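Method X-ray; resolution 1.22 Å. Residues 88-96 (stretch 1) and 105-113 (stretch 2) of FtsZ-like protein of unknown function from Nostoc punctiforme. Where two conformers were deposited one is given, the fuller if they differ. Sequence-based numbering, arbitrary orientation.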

ATOM      1  N   SER A  88     -13.539 -18.113  -1.700  0.50 11.63           N
ATOM      2  CA  SER A  88     -12.407 -18.612  -0.913  0.50 13.05           C
ATOM      3  C   SER A  88     -11.094 -18.239  -1.615  0.50 12.82           C
ATOM      4  O   SER A  88     -10.937 -18.452  -2.804  0.50 14.57           O
ATOM      5  CB  SER A  88     -12.496 -20.120  -0.719  0.50 14.30           C
ATOM      6  OG  SER A  88     -11.453 -20.573   0.117  0.50 15.56           O
ATOM      7  N   GLY A  89     -10.150 -17.730  -0.839  1.00 12.12           N
ATOM      8  CA  GLY A  89      -8.866 -17.256  -1.343  1.00 11.28           C
ATOM      9  C   GLY A  89      -8.187 -16.471  -0.255  1.00 10.66           C
ATOM     10  O   GLY A  89      -8.404 -16.690   0.938  1.00 11.40           O
ATOM     11  N   GLY A  90      -7.389 -15.499  -0.659  1.00  9.03           N
ATOM     12  CA  GLY A  90      -6.632 -14.761   0.319  1.00  8.89           C
ATOM     13  C   GLY A  90      -5.594 -15.690   0.957  1.00  9.27           C
ATOM     14  O   GLY A  90      -4.965 -16.518   0.262  1.00 10.08           O
HETATM   15  N   MSE A  91      -5.384 -15.547   2.260  1.00  8.97           N
HETATM   16  CA  MSE A  91      -4.416 -16.402   2.934  1.00  8.79           C
HETATM   17  C   MSE A  91      -4.650 -16.432   4.445  1.00  9.56           C
HETATM   18  O   MSE A  91      -5.182 -15.475   5.009  1.00  9.86           O
HETATM   19  CB  MSE A  91      -2.978 -15.899   2.671  1.00  9.54           C
HETATM   20  CG  MSE A  91      -1.875 -16.906   2.964  1.00 10.49           C
HETATM   21 SE   MSE A  91      -0.139 -16.382   2.293  0.75  9.15          SE
HETATM   22  CE  MSE A  91       0.287 -15.451   3.813  1.00  9.21           C
ATOM     23  N   ILE A  92      -4.322 -17.556   5.077  1.00  9.80           N
ATOM     24  CA  ILE A  92      -4.330 -17.673   6.535  1.00 10.42           C
ATOM     25  C   ILE A  92      -2.850 -17.747   6.982  1.00 10.92           C
ATOM     26  O   ILE A  92      -2.073 -18.547   6.448  1.00 12.25           O
ATOM     27  CB  ILE A  92      -4.985 -18.959   7.048  1.00 11.71           C
ATOM     28  CG1 ILE A  92      -6.461 -18.968   6.656  1.00 11.54           C
ATOM     29  CG2 ILE A  92      -4.796 -19.057   8.572  1.00 12.36           C
ATOM     30  CD1 ILE A  92      -7.213 -20.287   6.978  1.00 13.84           C
ATOM     31  N   VAL A  93      -2.463 -16.913   7.948  1.00 11.00           N
ATOM     32  CA  VAL A  93      -1.139 -17.011   8.545  1.00 12.00           C
ATOM     33  C   VAL A  93      -1.402 -17.701   9.915  1.00 12.35           C
ATOM     34  O   VAL A  93      -2.131 -17.162  10.757  1.00 12.92           O
ATOM     35  CB  VAL A  93      -0.479 -15.656   8.760  1.00 12.32           C
ATOM     36  CG1 VAL A  93       0.879 -15.848   9.420  1.00 13.82           C
ATOM     37  CG2 VAL A  93      -0.364 -14.900   7.430  1.00 13.45           C
ATOM     38  N   GLN A  94      -0.836 -18.897  10.091  0.80 12.51           N
ATOM     39  CA  GLN A  94      -0.942 -19.671  11.330  0.80 14.94           C
ATOM     40  C   GLN A  94       0.090 -19.240  12.348  0.80 15.25           C
ATOM     41  O   GLN A  94       1.266 -19.061  12.036  0.80 16.64           O
ATOM     42  CB  GLN A  94      -0.663 -21.151  11.052  0.80 17.26           C
ATOM     43  CG  GLN A  94      -1.705 -21.867  10.251  0.80 20.10           C
ATOM     44  CD  GLN A  94      -2.984 -22.100  11.031  0.80 21.52           C
ATOM     45  OE1 GLN A  94      -2.995 -22.067  12.269  0.80 23.65           O
ATOM     46  NE2 GLN A  94      -4.062 -22.358  10.320  0.80 22.49           N
ATOM     47  N   GLY A  95      -0.322 -19.107  13.594  1.00 15.70           N
ATOM     48  CA  GLY A  95       0.621 -18.744  14.628  1.00 17.02           C
ATOM     49  C   GLY A  95      -0.097 -18.729  15.965  1.00 17.37           C
ATOM     50  O   GLY A  95      -1.229 -18.265  16.058  1.00 17.73           O
ATOM     51  N   ARG A  96       0.573 -19.199  17.005  1.00 18.60           N
ATOM     52  CA  ARG A  96      -0.027 -19.249  18.328  1.00 20.22           C
ATOM     53  C   ARG A  96      -0.533 -17.884  18.805  1.00 20.32           C
ATOM     54  O   ARG A  96       0.180 -16.881  18.733  1.00 20.53           O
ATOM     55  CB  ARG A  96       0.989 -19.788  19.323  1.00 21.60           C
ATOM     56  CG  ARG A  96       0.453 -19.894  20.738  1.00 22.84           C
ATOM     57  N   ASN A 105      -7.669 -16.275  18.184  1.00 18.01           N
ATOM     58  CA  ASN A 105      -7.304 -17.659  17.888  1.00 17.13           C
ATOM     59  C   ASN A 105      -5.916 -17.670  17.245  1.00 15.99           C
ATOM     60  O   ASN A 105      -5.228 -16.633  17.275  1.00 16.93           O
ATOM     61  CB  ASN A 105      -8.377 -18.367  17.043  1.00 16.55           C
ATOM     62  CG  ASN A 105      -8.424 -17.893  15.593  1.00 17.59           C
ATOM     63  OD1 ASN A 105      -7.691 -17.011  15.191  1.00 16.83           O
ATOM     64  ND2 ASN A 105      -9.279 -18.527  14.797  1.00 20.81           N
ATOM     65  N   ASP A 106      -5.523 -18.807  16.663  1.00 15.56           N
ATOM     66  CA  ASP A 106      -4.185 -18.949  16.077  1.00 16.62           C
ATOM     67  C   ASP A 106      -4.098 -18.582  14.605  1.00 15.84           C
ATOM     68  O   ASP A 106      -3.217 -19.078  13.887  1.00 16.57           O
ATOM     69  CB  ASP A 106      -3.659 -20.402  16.248  1.00 18.15           C
ATOM     70  CG  ASP A 106      -3.439 -20.828  17.698  1.00 20.14           C
ATOM     71  OD1 ASP A 106      -3.538 -20.022  18.647  1.00 21.93           O
ATOM     72  OD2 ASP A 106      -3.111 -22.036  17.887  1.00 22.62           O
ATOM     73  N   GLU A 107      -4.985 -17.710  14.140  1.00 14.73           N
ATOM     74  CA  GLU A 107      -4.955 -17.335  12.747  1.00 14.82           C
ATOM     75  C   GLU A 107      -5.074 -15.841  12.454  1.00 13.58           C
ATOM     76  O   GLU A 107      -5.712 -15.086  13.198  1.00 14.47           O
ATOM     77  CB  GLU A 107      -6.154 -17.986  12.041  1.00 15.50           C
ATOM     78  CG  GLU A 107      -6.173 -19.516  12.063  1.00 16.99           C
ATOM     79  CD  GLU A 107      -7.347 -20.142  11.365  1.00 18.58           C
ATOM     80  OE1 GLU A 107      -8.289 -19.448  11.009  1.00 20.01           O
ATOM     81  OE2 GLU A 107      -7.325 -21.387  11.183  1.00 24.74           O
HETATM   82  N   MSE A 108      -4.320 -15.399  11.457  1.00 12.12           N
HETATM   83  CA  MSE A 108      -4.457 -14.030  10.932  0.67 11.90           C
HETATM   84  C   MSE A 108      -5.061 -14.296   9.568  1.00 10.30           C
HETATM   85  O   MSE A 108      -4.571 -15.156   8.827  1.00 11.83           O
HETATM   86  CB  MSE A 108      -3.166 -13.224  10.763  0.67 12.84           C
HETATM   87  CG  MSE A 108      -2.488 -12.811  12.022  0.67 13.68           C
HETATM   88 SE   MSE A 108      -1.245 -11.365  11.682  0.50 15.66          SE
HETATM   89  CE  MSE A 108       0.114 -12.424  10.957  0.67 13.16           C
ATOM     90  N   LEU A 109      -6.107 -13.548   9.232  1.00  9.90           N
ATOM     91  CA  LEU A 109      -6.813 -13.706   7.976  1.00  9.27           C
ATOM     92  C   LEU A 109      -6.531 -12.544   7.043  1.00  8.85           C
ATOM     93  O   LEU A 109      -6.697 -11.371   7.425  1.00 10.10           O
ATOM     94  CB  LEU A 109      -8.326 -13.805   8.226  1.00 10.10           C
ATOM     95  CG  LEU A 109      -8.755 -14.822   9.303  1.00 10.87           C
ATOM     96  CD1 LEU A 109     -10.300 -14.823   9.429  1.00 12.20           C
ATOM     97  CD2 LEU A 109      -8.239 -16.217   9.004  1.00 12.27           C
ATOM     98  N   ILE A 110      -6.161 -12.874   5.809  1.00  8.36           N
ATOM     99  CA  ILE A 110      -5.840 -11.890   4.801  1.00  8.38           C
ATOM    100  C   ILE A 110      -6.814 -11.985   3.635  1.00  8.04           C
ATOM    101  O   ILE A 110      -7.009 -13.054   3.050  1.00  8.86           O
ATOM    102  CB  ILE A 110      -4.378 -12.033   4.311  1.00  8.61           C
ATOM    103  CG1 ILE A 110      -3.401 -12.004   5.489  1.00 10.17           C
ATOM    104  CG2 ILE A 110      -4.111 -10.928   3.300  1.00 10.10           C
ATOM    105  CD1 ILE A 110      -1.975 -12.282   5.104  1.00 10.89           C
ATOM    106  N   ALA A 111      -7.485 -10.865   3.339  1.00  7.91           N
ATOM    107  CA  ALA A 111      -8.408 -10.739   2.238  1.00  8.20           C
ATOM    108  C   ALA A 111      -7.838  -9.862   1.135  1.00  8.39           C
ATOM    109  O   ALA A 111      -7.038  -8.971   1.407  1.00  8.73           O
ATOM    110  CB  ALA A 111      -9.744 -10.046   2.707  1.00  9.02           C
ATOM    111  N   ILE A 112      -8.302 -10.152  -0.068  1.00  8.34           N
ATOM    112  CA  ILE A 112      -8.036  -9.362  -1.252  0.50  8.25           C
ATOM    113  C   ILE A 112      -9.367  -8.811  -1.753  1.00  7.53           C
ATOM    114  O   ILE A 112     -10.374  -9.523  -1.743  1.00  8.95           O
ATOM    115  CB  ILE A 112      -7.432 -10.227  -2.360  0.50  9.19           C
ATOM    116  CG1 ILE A 112      -6.047 -10.690  -1.931  0.50 10.36           C
ATOM    117  CG2 ILE A 112      -7.373  -9.476  -3.706  0.50  9.44           C
ATOM    118  CD1 ILE A 112      -5.528 -11.735  -2.810  0.50 11.24           C
ATOM    119  N   ALA A 113      -9.378  -7.547  -2.185  1.00  8.25           N
ATOM    120  CA  ALA A 113     -10.548  -6.942  -2.804  1.00  8.18           C
ATOM    121  C   ALA A 113     -10.149  -6.321  -4.148  1.00  8.85           C
ATOM    122  O   ALA A 113      -9.097  -5.699  -4.272  1.00  9.10           O
ATOM    123  CB  ALA A 113     -11.229  -5.855  -1.925  1.00  9.70           C
TER

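Backbone hydrogen bonds hold the two stretches together as antiparallel strands. Val 93 and Met 108 form a reciprocal pair: Val 93 N donates to Met 108 O at 2.9 Å, and Met 108 N donates to Val 93 O at 2.9 Å. Met 91 and Ile 110 repeat the pattern. Ile 110 N lies 2.9 Å from Met 91 O, and Met 91 N lies 3.1 Å from Ile 110 O. A fifth bond runs from Gly 95 N to Asp 106 O, at 2.9 Å, and extends the ladder past the strand ends. Within stretch 2, Glu 107 N donates to Asn 105 OD1 at 3.0 Å, so the asparagine side chain accepts a bond from the first residue of the strand.

CA-H...O contacts supplement the ladder. Ile 92 CA lies 3.4 Å from Met 108 O, and Gly 90 CA lies 3.2 Å from Ile 110 O. Glycine suits position 90 on two counts. Its phi is positive, and a CB there would fall 2.1 Å from Ile 110 O, a clash.

Side chains alternate between the two faces of the sheet. Met 91, Val 93, Met 108 and Ile 110 share one face, both methionines being selenomethionine. Val 93 touches two partners: its CG1 is 3.8 Å from Met 108 CE, and its CG2 is 3.9 Å from Ile 110 CD1. Met 91 CE reaches within 4.1 Å of the same Ile 110 CD1. These apolar side chains pack against one another and have no polar groups left to satisfy.

The other face carries Ile 92, Gln 94, Glu 107 and Leu 109. Ile 92 CG1 packs 4.0 Å from Leu 109 CD2, while Ile 92 CG2 meets the aliphatic Glu 107 CG at 3.8 Å. Polar Gln 94 suits its exposed position. Met 91, Val 93, Leu 109 and Ile 110 are buried, which suits their apolar side chains. Together the stretches bury 612 Å², both sides summed.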